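Local coordinates for protein ATP-dependent kinase YFH7 (PDB 2GA8) that acts as an ATP-dependent kinase of the P-loop type that could take part in assembling the endoplasmic reticulum membrane, at residues A[197-202]-A[282-287]. Sequence-based numbering, arbitrary orientation.
Sequences QLCKIL and KTLADT. With SO4 (sulfate ion), chain I.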
loop_
_atom_site.group_PDB
_atom_site.type_symbol
_atom_site.label_atom_id
_atom_site.label_comp_id
_atom_site.label_asym_id
_atom_site.label_seq_id
_atom_site.Cartn_x
_atom_site.Cartn_y
_atom_site.Cartn_z
ATOM N N GLN A 197 -3.795 -7.556 -5.774
ATOM C CA GLN A 197 -4.083 -8.744 -4.987
ATOM C C GLN A 197 -4.066 -8.407 -3.498
ATOM O O GLN A 197 -4.862 -8.939 -2.732
ATOM C CB GLN A 197 -3.077 -9.858 -5.293
ATOM C CG GLN A 197 -3.484 -11.224 -4.747
ATOM C CD GLN A 197 -4.865 -11.665 -5.221
ATOM O OE1 GLN A 197 -5.217 -11.497 -6.385
ATOM N NE2 GLN A 197 -5.645 -12.244 -4.315
ATOM N N LEU A 198 -3.160 -7.528 -3.078
ATOM C CA LEU A 198 -3.134 -7.136 -1.670
ATOM C C LEU A 198 -4.454 -6.435 -1.357
ATOM O O LEU A 198 -5.037 -6.642 -0.295
ATOM C CB LEU A 198 -1.963 -6.186 -1.381
ATOM C CG LEU A 198 -1.939 -5.560 0.021
ATOM C CD1 LEU A 198 -1.838 -6.651 1.077
ATOM C CD2 LEU A 198 -0.755 -4.594 0.136
ATOM N N CYS A 199 -4.930 -5.608 -2.283
ATOM C CA CYS A 199 -6.191 -4.902 -2.062
ATOM C C CYS A 199 -7.370 -5.862 -1.958
ATOM O O CYS A 199 -8.278 -5.629 -1.172
ATOM C CB CYS A 199 -6.438 -3.871 -3.159
ATOM S SG CYS A 199 -5.257 -2.511 -3.108
ATOM N N LYS A 200 -7.348 -6.949 -2.731
ATOM C CA LYS A 200 -8.431 -7.936 -2.667
ATOM C C LYS A 200 -8.381 -8.653 -1.314
ATOM O O LYS A 200 -9.412 -8.981 -0.729
ATOM C CB LYS A 200 -8.289 -8.972 -3.783
ATOM C CG LYS A 200 -8.475 -8.424 -5.185
ATOM C CD LYS A 200 -8.501 -9.563 -6.202
ATOM C CE LYS A 200 -8.842 -9.060 -7.592
ATOM N NZ LYS A 200 -8.925 -10.190 -8.562
ATOM N N ILE A 201 -7.169 -8.912 -0.836
ATOM C CA ILE A 201 -6.973 -9.569 0.447
ATOM C C ILE A 201 -7.484 -8.647 1.547
ATOM O O ILE A 201 -8.192 -9.078 2.458
ATOM C CB ILE A 201 -5.473 -9.885 0.675
ATOM C CG1 ILE A 201 -5.054 -11.038 -0.241
ATOM C CG2 ILE A 201 -5.212 -10.212 2.141
ATOM C CD1 ILE A 201 -3.578 -11.357 -0.202
ATOM N N LEU A 202 -7.132 -7.367 1.458
ATOM C CA LEU A 202 -7.587 -6.411 2.456
ATOM C C LEU A 202 -9.108 -6.275 2.458
ATOM O O LEU A 202 -9.735 -6.209 3.517
ATOM C CB LEU A 202 -6.946 -5.041 2.215
ATOM C CG LEU A 202 -5.437 -4.977 2.452
ATOM C CD1 LEU A 202 -4.924 -3.583 2.110
ATOM C CD2 LEU A 202 -5.139 -5.312 3.910
ATOM N N LYS A 282 -12.180 0.713 -6.847
ATOM C CA LYS A 282 -13.374 -0.104 -6.717
ATOM C C LYS A 282 -13.188 -1.248 -5.726
ATOM O O LYS A 282 -14.073 -1.506 -4.917
ATOM C CB LYS A 282 -13.804 -0.664 -8.076
ATOM C CG LYS A 282 -15.070 -1.499 -8.002
ATOM C CD LYS A 282 -15.570 -1.899 -9.378
ATOM C CE LYS A 282 -16.786 -2.807 -9.264
ATOM N NZ LYS A 282 -17.880 -2.164 -8.489
ATOM N N THR A 283 -12.046 -1.929 -5.783
ATOM C CA THR A 283 -11.807 -3.041 -4.869
ATOM C C THR A 283 -11.890 -2.578 -3.415
ATOM O O THR A 283 -12.501 -3.245 -2.586
ATOM C CB THR A 283 -10.440 -3.719 -5.133
ATOM O OG1 THR A 283 -10.449 -4.327 -6.435
ATOM C CG2 THR A 283 -10.176 -4.800 -4.100
ATOM N N LEU A 284 -11.303 -1.424 -3.107
ATOM C CA LEU A 284 -11.357 -0.915 -1.737
ATOM C C LEU A 284 -12.646 -0.138 -1.458
ATOM O O LEU A 284 -13.191 -0.200 -0.356
ATOM C CB LEU A 284 -10.137 -0.029 -1.448
ATOM C CG LEU A 284 -8.767 -0.718 -1.546
ATOM C CD1 LEU A 284 -7.672 0.271 -1.181
ATOM C CD2 LEU A 284 -8.717 -1.917 -0.612
ATOM N N ALA A 285 -13.139 0.588 -2.457
ATOM C CA ALA A 285 -14.360 1.370 -2.289
ATOM C C ALA A 285 -15.561 0.466 -2.028
ATOM O O ALA A 285 -16.450 0.812 -1.250
ATOM C CB ALA A 285 -14.610 2.226 -3.529
ATOM N N ASP A 286 -15.578 -0.694 -2.675
ATOM C CA ASP A 286 -16.682 -1.629 -2.508
ATOM C C ASP A 286 -16.824 -2.199 -1.097
ATOM O O ASP A 286 -17.815 -2.857 -0.796
ATOM C CB ASP A 286 -16.579 -2.768 -3.529
ATOM C CG ASP A 286 -17.035 -2.345 -4.918
ATOM O OD1 ASP A 286 -17.590 -1.235 -5.056
ATOM O OD2 ASP A 286 -16.849 -3.126 -5.871
ATOM N N THR A 287 -15.845 -1.953 -0.231
ATOM C CA THR A 287 -15.943 -2.444 1.142
ATOM C C THR A 287 -16.910 -1.549 1.906
ATOM O O THR A 287 -17.465 -1.947 2.929
ATOM C CB THR A 287 -14.588 -2.395 1.889
ATOM O OG1 THR A 287 -14.126 -1.038 1.963
ATOM C CG2 THR A 287 -13.551 -3.250 1.186
HETATM S S SO4 I . -9.273 -9.196 -12.098
HETATM O O1 SO4 I . -7.967 -8.538 -12.301
HETATM O O2 SO4 I . -9.074 -10.466 -11.374
HETATM O O3 SO4 I . -10.155 -8.312 -11.310
HETATM O O4 SO4 I . -9.896 -9.469 -13.409
#
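The peptide plane joining Cys199 to Lys200 receives the methyl of Thr283 over one face, CG2 standing 3.7 Å from Cys199 C and above the carbonyl bond. On the same side, but much lower and off the edge on the CA side of the carbonyl, comes the Leu284 branch CD2, 3.8 Å from Cys199 O. In this P-loop kinase fold the contact joins helix 192-206 to helix 275-285, the connecting helix of the β-α-β crossover from strand 262-267 to strand 290-296. It illustrates how two helices can pack through methyl groups set against a backbone carbonyl. Thr283 divides its roles: with CG2 anti to its backbone N (OG1 at chi1 -65°), the methyl faces the neighbouring helix while OG1 is hydrogen-bonded to Lys279 O. The same methyl lies 4.0 Å from Cys199 CB and also borders Lys200 CG. Deeper in, Leu284 CD2 meets Cys199 CB at 3.9 Å and CD1 is 4.2 Å from Cys199 SG; Leu284 and Leu202 both rest on Leu265 of strand 262-267, so both helices pack on the same strand of the parallel sheet. Just beyond, Thr287 doubles back on Leu284 O, giving it both OG1 (2.6 Å, with a C=O...OG1 angle of 164°) and N. On the exposed side Lys200 runs extended beyond CG to a sulfate probably drawn from the crystallisation liquor; Lys279 NZ grips the same anion, and Lys200 NZ donates to its O2 at 2.8 Å.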